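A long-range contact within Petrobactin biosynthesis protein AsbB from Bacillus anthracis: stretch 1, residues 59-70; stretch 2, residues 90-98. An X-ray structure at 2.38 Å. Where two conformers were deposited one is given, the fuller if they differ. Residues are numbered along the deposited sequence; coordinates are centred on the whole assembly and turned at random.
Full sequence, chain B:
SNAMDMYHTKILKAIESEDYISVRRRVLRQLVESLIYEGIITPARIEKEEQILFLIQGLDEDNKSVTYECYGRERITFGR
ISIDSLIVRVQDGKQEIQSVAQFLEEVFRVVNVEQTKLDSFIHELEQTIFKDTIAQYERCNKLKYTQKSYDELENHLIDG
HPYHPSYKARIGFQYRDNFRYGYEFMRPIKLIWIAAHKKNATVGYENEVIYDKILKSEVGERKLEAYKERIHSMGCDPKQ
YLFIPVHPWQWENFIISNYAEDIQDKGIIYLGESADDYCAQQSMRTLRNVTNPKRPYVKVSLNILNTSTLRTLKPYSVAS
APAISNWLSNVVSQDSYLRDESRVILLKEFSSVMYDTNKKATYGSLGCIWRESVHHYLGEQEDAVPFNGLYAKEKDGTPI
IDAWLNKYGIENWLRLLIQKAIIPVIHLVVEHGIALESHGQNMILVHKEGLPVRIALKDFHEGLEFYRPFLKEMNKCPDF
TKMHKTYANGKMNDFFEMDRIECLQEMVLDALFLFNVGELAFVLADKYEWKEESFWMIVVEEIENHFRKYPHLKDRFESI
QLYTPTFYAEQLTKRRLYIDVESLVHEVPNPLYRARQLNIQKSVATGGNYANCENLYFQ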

ATOM      1  N   LEU B  59      23.939  -7.897  16.423  1.00 54.01           N
ATOM      2  CA  LEU B  59      24.113  -6.844  17.423  1.00 56.27           C
ATOM      3  C   LEU B  59      22.738  -6.337  17.805  1.00 58.89           C
ATOM      4  O   LEU B  59      21.896  -6.143  16.931  1.00 59.88           O
ATOM      5  N   ASP B  60      22.501  -6.115  19.096  1.00 59.85           N
ATOM      6  CA  ASP B  60      21.215  -5.576  19.525  1.00 57.70           C
ATOM      7  C   ASP B  60      21.204  -4.074  19.339  1.00 66.23           C
ATOM      8  O   ASP B  60      22.166  -3.507  18.839  1.00 69.97           O
ATOM      9  N   GLU B  61      20.115  -3.423  19.714  1.00 75.03           N
ATOM     10  CA  GLU B  61      19.997  -1.994  19.449  1.00 78.76           C
ATOM     11  C   GLU B  61      20.983  -1.134  20.253  1.00 77.71           C
ATOM     12  O   GLU B  61      21.312  -0.017  19.859  1.00 78.03           O
ATOM     13  N   ASP B  62      21.480  -1.685  21.354  1.00 83.39           N
ATOM     14  CA  ASP B  62      22.507  -1.047  22.184  1.00 89.04           C
ATOM     15  C   ASP B  62      23.890  -1.454  21.678  1.00 87.20           C
ATOM     16  O   ASP B  62      24.910  -1.241  22.338  1.00 87.49           O
ATOM     17  N   ASN B  63      23.901  -2.130  20.536  1.00 82.63           N
ATOM     18  CA  ASN B  63      25.147  -2.446  19.868  1.00 77.35           C
ATOM     19  C   ASN B  63      25.959  -3.434  20.687  1.00 73.79           C
ATOM     20  O   ASN B  63      27.193  -3.431  20.648  1.00 71.20           O
ATOM     21  N   LYS B  64      25.247  -4.290  21.418  1.00 71.15           N
ATOM     22  CA  LYS B  64      25.875  -5.380  22.159  1.00 75.71           C
ATOM     23  C   LYS B  64      25.713  -6.688  21.372  1.00 67.02           C
ATOM     24  O   LYS B  64      24.633  -6.981  20.807  1.00 57.07           O
ATOM     25  N   SER B  65      26.788  -7.471  21.321  1.00 59.29           N
ATOM     26  CA  SER B  65      26.765  -8.655  20.489  1.00 65.92           C
ATOM     27  C   SER B  65      25.720  -9.686  20.942  1.00 63.76           C
ATOM     28  O   SER B  65      25.392  -9.831  22.127  1.00 67.26           O
ATOM     29  N   VAL B  66      25.178 -10.380  19.962  1.00 56.45           N
ATOM     30  CA  VAL B  66      24.203 -11.414  20.214  1.00 54.26           C
ATOM     31  C   VAL B  66      24.550 -12.531  19.243  1.00 51.29           C
ATOM     32  O   VAL B  66      25.201 -12.289  18.235  1.00 53.81           O
ATOM     33  N   THR B  67      24.128 -13.752  19.544  1.00 56.20           N
ATOM     34  CA  THR B  67      24.382 -14.895  18.671  1.00 48.30           C
ATOM     35  C   THR B  67      23.100 -15.701  18.482  1.00 54.59           C
ATOM     36  O   THR B  67      22.384 -15.960  19.447  1.00 51.94           O
ATOM     37  N   TYR B  68      22.817 -16.093  17.238  1.00 53.43           N
ATOM     38  CA  TYR B  68      21.748 -17.050  16.945  1.00 45.02           C
ATOM     39  C   TYR B  68      22.309 -18.428  16.629  1.00 48.66           C
ATOM     40  O   TYR B  68      23.234 -18.550  15.838  1.00 52.60           O
ATOM     41  N   GLU B  69      21.741 -19.460  17.248  1.00 48.33           N
ATOM     42  CA  GLU B  69      22.283 -20.811  17.156  1.00 48.66           C
ATOM     43  C   GLU B  69      21.256 -21.770  16.616  1.00 47.62           C
ATOM     44  O   GLU B  69      20.095 -21.713  16.992  1.00 46.34           O
ATOM     45  N   CYS B  70      21.695 -22.666  15.751  1.00 44.27           N
ATOM     46  CA  CYS B  70      20.854 -23.769  15.341  1.00 43.16           C
ATOM     47  C   CYS B  70      21.675 -24.898  14.754  1.00 47.01           C
ATOM     48  O   CYS B  70      22.802 -24.681  14.322  1.00 44.21           O
ATOM     49  N   VAL B  90      21.061 -16.228  21.651  1.00 55.35           N
ATOM     50  CA  VAL B  90      21.920 -16.305  22.830  1.00 52.97           C
ATOM     51  C   VAL B  90      22.594 -14.984  23.179  1.00 62.46           C
ATOM     52  O   VAL B  90      23.419 -14.471  22.411  1.00 60.74           O
ATOM     53  N   GLN B  91      22.197 -14.395  24.302  1.00 62.57           N
ATOM     54  CA  GLN B  91      22.951 -13.289  24.844  1.00 68.20           C
ATOM     55  C   GLN B  91      23.319 -13.543  26.298  1.00 83.38           C
ATOM     56  O   GLN B  91      24.440 -13.939  26.622  1.00 89.75           O
ATOM     57  N   ASP B  92      22.356 -13.348  27.182  0.59 83.51           N
ATOM     58  CA  ASP B  92      22.589 -13.678  28.570  0.59 88.95           C
ATOM     59  C   ASP B  92      22.096 -15.097  28.745  0.59 88.92           C
ATOM     60  O   ASP B  92      22.874 -15.994  29.065  0.59 91.52           O
ATOM     61  N   GLY B  93      20.806 -15.304  28.515  1.00 84.90           N
ATOM     62  CA  GLY B  93      20.269 -16.642  28.512  1.00 78.02           C
ATOM     63  C   GLY B  93      20.073 -17.060  27.074  1.00 73.31           C
ATOM     64  O   GLY B  93      20.589 -16.434  26.135  1.00 63.91           O
ATOM     65  N   LYS B  94      19.313 -18.133  26.914  1.00 66.84           N
ATOM     66  CA  LYS B  94      19.002 -18.676  25.619  1.00 61.73           C
ATOM     67  C   LYS B  94      17.485 -18.625  25.467  1.00 65.15           C
ATOM     68  O   LYS B  94      16.753 -18.954  26.400  1.00 66.95           O
ATOM     69  N   GLN B  95      17.008 -18.160  24.323  1.00 50.60           N
ATOM     70  CA  GLN B  95      15.582 -18.184  24.059  1.00 55.15           C
ATOM     71  C   GLN B  95      15.276 -18.365  22.573  1.00 51.44           C
ATOM     72  O   GLN B  95      15.912 -17.761  21.710  1.00 54.84           O
ATOM     73  N   GLU B  96      14.276 -19.176  22.278  1.00 46.61           N
ATOM     74  CA  GLU B  96      13.837 -19.336  20.911  1.00 40.64           C
ATOM     75  C   GLU B  96      13.401 -17.966  20.416  1.00 48.50           C
ATOM     76  O   GLU B  96      12.694 -17.242  21.125  1.00 54.89           O
ATOM     77  N   ILE B  97      13.795 -17.611  19.198  1.00 50.39           N
ATOM     78  CA  ILE B  97      13.460 -16.290  18.680  1.00 46.01           C
ATOM     79  C   ILE B  97      11.964 -16.152  18.363  1.00 46.87           C
ATOM     80  O   ILE B  97      11.377 -17.030  17.750  1.00 47.41           O
ATOM     81  N   GLN B  98      11.334 -15.119  18.916  1.00 48.44           N
ATOM     82  CA  GLN B  98       9.926 -14.803  18.652  1.00 52.17           C
ATOM     83  C   GLN B  98       9.618 -13.745  17.589  1.00 57.16           C
ATOM     84  O   GLN B  98       8.473 -13.606  17.145  1.00 56.07           O
TER

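The side chain of Asp60, in the p rotamer, points toward the second stretch and works on both sides of its carboxylate. Asp60 OD1 accepts a hydrogen bond from Lys64 N at 2.7 Å, just beyond the type I turn from Asp60 to Asn63, while Asp60 OD2 receives NE2 of Gln91 at 3.1 Å. With chi1 and chi2 both t, the side chain of Gln91 extends to this site, although its CA-to-CB bond runs sideways. Lys64, all t, stretches out along the exposed margin, where Lys64 NZ forms a salt bridge with Asp92 OD1 at 3.4 Å; the hydrogen bond within it is weak. The extended chain of Gln91 brings the amide close enough for Gln91 NE2 also to make a weak hydrogen bond to Ser65 O (3.3 Å). Val66 (p) is buried and lays CG2 4.1 Å from Gln91 CB. Thr67 (m) and Val90 (t) form an antiparallel hydrogen-bonded pair, with Thr67 N to Val90 O at 3.0 Å and Val90 N to Thr67 O at 2.6 Å; their side chains share one sheet face, CB to CB 4.5 Å. Tyr68 (m) starts away from the second stretch, yet its ring edge returns to meet Ile97, CE1 to CB 4.2 Å. Glu69 (m) points toward the second stretch, its CD 3.9 Å from Val90 CG2, and its OE1 ends in a salt bridge with Lys94 NZ at 3.3 Å, again with a weak hydrogen bond.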

ATOM      1  CB  LEU B  59      24.908  -5.667  16.850  1.00 54.79           C
ATOM      2  CG  LEU B  59      26.406  -5.805  16.612  1.00 60.06           C
ATOM      3  CD1 LEU B  59      26.951  -4.519  15.936  1.00 55.70           C
ATOM      4  CD2 LEU B  59      27.149  -6.086  17.918  1.00 53.83           C
ATOM      5  CB  ASP B  60      20.850  -5.988  20.955  1.00 59.09           C
ATOM      6  CG  ASP B  60      21.808  -5.461  21.998  1.00 70.55           C
ATOM      7  OD1 ASP B  60      22.587  -4.520  21.722  1.00 72.33           O
ATOM      8  OD2 ASP B  60      21.753  -5.981  23.131  1.00 77.92           O
ATOM      9  CB  GLU B  61      18.547  -1.528  19.620  1.00 90.69           C
ATOM     10  CG  GLU B  61      17.795  -2.182  20.764  1.00101.46           C
ATOM     11  CD  GLU B  61      16.396  -1.614  20.934  1.00111.85           C
ATOM     12  OE1 GLU B  61      15.726  -1.994  21.919  1.00120.26           O
ATOM     13  OE2 GLU B  61      15.967  -0.788  20.091  1.00109.09           O
ATOM     14  CB  ASP B  62      22.337  -1.411  23.654  1.00 94.54           C
ATOM     15  CG  ASP B  62      20.897  -1.364  24.092  1.00104.01           C
ATOM     16  OD1 ASP B  62      20.151  -0.504  23.568  1.00104.89           O
ATOM     17  OD2 ASP B  62      20.507  -2.199  24.942  1.00107.43           O
ATOM     18  CB  ASN B  63      25.945  -1.160  19.647  1.00 84.80           C
ATOM     19  CG  ASN B  63      26.907  -1.265  18.491  1.00 94.83           C
ATOM     20  OD1 ASN B  63      28.120  -1.175  18.679  1.00102.04           O
ATOM     21  ND2 ASN B  63      26.371  -1.476  17.279  1.00 94.36           N
ATOM     22  CB  LYS B  64      25.293  -5.503  23.577  1.00 89.19           C
ATOM     23  CG  LYS B  64      25.981  -6.554  24.445  1.00101.80           C
ATOM     24  CD  LYS B  64      25.185  -6.880  25.716  1.00109.46           C
ATOM     25  CE  LYS B  64      25.510  -8.296  26.209  1.00114.87           C
ATOM     26  NZ  LYS B  64      24.777  -8.707  27.448  1.00118.39           N
ATOM     27  CB  SER B  65      28.162  -9.263  20.328  1.00 66.67           C
ATOM     28  OG  SER B  65      28.504 -10.072  21.422  1.00 69.48           O
ATOM     29  CB  VAL B  66      22.786 -10.877  19.957  1.00 59.36           C
ATOM     30  CG1 VAL B  66      22.502 -10.828  18.470  1.00 52.41           C
ATOM     31  CG2 VAL B  66      21.770 -11.725  20.646  1.00 66.15           C
ATOM     32  CB  THR B  67      25.518 -15.787  19.234  1.00 64.65           C
ATOM     33  OG1 THR B  67      26.777 -15.232  18.855  1.00 71.01           O
ATOM     34  CG2 THR B  67      25.453 -17.188  18.673  1.00 71.58           C
ATOM     35  CB  TYR B  68      20.882 -16.557  15.799  1.00 43.19           C
ATOM     36  CG  TYR B  68      20.122 -15.312  16.150  1.00 45.69           C
ATOM     37  CD1 TYR B  68      18.882 -15.398  16.738  1.00 43.70           C
ATOM     38  CD2 TYR B  68      20.663 -14.046  15.932  1.00 45.86           C
ATOM     39  CE1 TYR B  68      18.184 -14.288  17.077  1.00 46.53           C
ATOM     40  CE2 TYR B  68      19.960 -12.902  16.277  1.00 34.36           C
ATOM     41  CZ  TYR B  68      18.704 -13.046  16.837  1.00 47.29           C
ATOM     42  OH  TYR B  68      17.937 -11.975  17.199  1.00 53.30           O
ATOM     43  CB  GLU B  69      22.679 -21.340  18.532  1.00 50.92           C
ATOM     44  CG  GLU B  69      23.975 -20.803  19.078  1.00 71.97           C
ATOM     45  CD  GLU B  69      24.372 -21.447  20.412  1.00 82.28           C
ATOM     46  OE1 GLU B  69      23.673 -22.387  20.881  1.00 84.58           O
ATOM     47  OE2 GLU B  69      25.389 -21.002  20.991  1.00 85.26           O
ATOM     48  CB  CYS B  70      19.803 -23.297  14.341  1.00 35.79           C
ATOM     49  SG  CYS B  70      20.462 -22.494  12.925  1.00 46.22           S
ATOM     50  CB  VAL B  90      23.017 -17.330  22.628  1.00 48.24           C
ATOM     51  CG1 VAL B  90      23.800 -17.515  23.923  1.00 45.62           C
ATOM     52  CG2 VAL B  90      22.394 -18.629  22.154  1.00 53.44           C
ATOM     53  CB  GLN B  91      22.117 -12.022  24.728  1.00 65.19           C
ATOM     54  CG  GLN B  91      22.791 -10.779  25.255  1.00 72.06           C
ATOM     55  CD  GLN B  91      22.085  -9.543  24.762  1.00 76.67           C
ATOM     56  OE1 GLN B  91      20.941  -9.268  25.149  1.00 79.30           O
ATOM     57  NE2 GLN B  91      22.740  -8.812  23.860  1.00 70.23           N
ATOM     58  CB  ASP B  92      21.906 -12.686  29.514  0.59 92.68           C
ATOM     59  CG  ASP B  92      22.742 -11.429  29.744  0.59 95.59           C
ATOM     60  OD1 ASP B  92      23.932 -11.416  29.346  0.59 93.06           O
ATOM     61  OD2 ASP B  92      22.213 -10.461  30.338  0.59 97.83           O
ATOM     62  CB  LYS B  94      19.503 -20.108  25.539  1.00 61.07           C
ATOM     63  CG  LYS B  94      21.001 -20.223  25.450  1.00 70.61           C
ATOM     64  CD  LYS B  94      21.417 -21.665  25.140  1.00 77.51           C
ATOM     65  CE  LYS B  94      22.760 -21.720  24.389  1.00 79.31           C
ATOM     66  NZ  LYS B  94      23.210 -23.115  24.059  1.00 74.57           N
ATOM     67  CB  GLN B  95      14.916 -16.914  24.592  1.00 60.72           C
ATOM     68  CG  GLN B  95      13.395 -16.904  24.437  1.00 78.89           C
ATOM     69  CD  GLN B  95      12.747 -15.622  24.951  1.00 99.86           C
ATOM     70  OE1 GLN B  95      13.429 -14.725  25.462  1.00107.97           O
ATOM     71  NE2 GLN B  95      11.422 -15.527  24.810  1.00103.52           N
ATOM     72  CB  GLU B  96      12.657 -20.295  20.855  1.00 45.73           C
ATOM     73  CG  GLU B  96      11.953 -20.340  19.486  1.00 48.73           C
ATOM     74  CD  GLU B  96      10.688 -21.216  19.484  1.00 54.27           C
ATOM     75  OE1 GLU B  96      10.065 -21.258  18.402  1.00 51.56           O
ATOM     76  OE2 GLU B  96      10.317 -21.840  20.534  1.00 47.53           O
ATOM     77  CB  ILE B  97      14.326 -15.903  17.474  1.00 48.39           C
ATOM     78  CG1 ILE B  97      13.945 -14.499  17.001  1.00 60.73           C
ATOM     79  CG2 ILE B  97      14.173 -16.889  16.380  1.00 48.54           C
ATOM     80  CD1 ILE B  97      14.083 -13.406  18.133  1.00 67.32           C
ATOM     81  CB  GLN B  98       9.286 -14.338  19.943  1.00 57.29           C
ATOM     82  CG  GLN B  98       9.862 -14.995  21.149  1.00 71.67           C
ATOM     83  CD  GLN B  98       8.804 -15.712  21.908  1.00 73.15           C
ATOM     84  OE1 GLN B  98       8.440 -15.300  23.014  1.00 72.09           O
ATOM     85  NE2 GLN B  98       8.258 -16.775  21.305  1.00 70.81           N
TER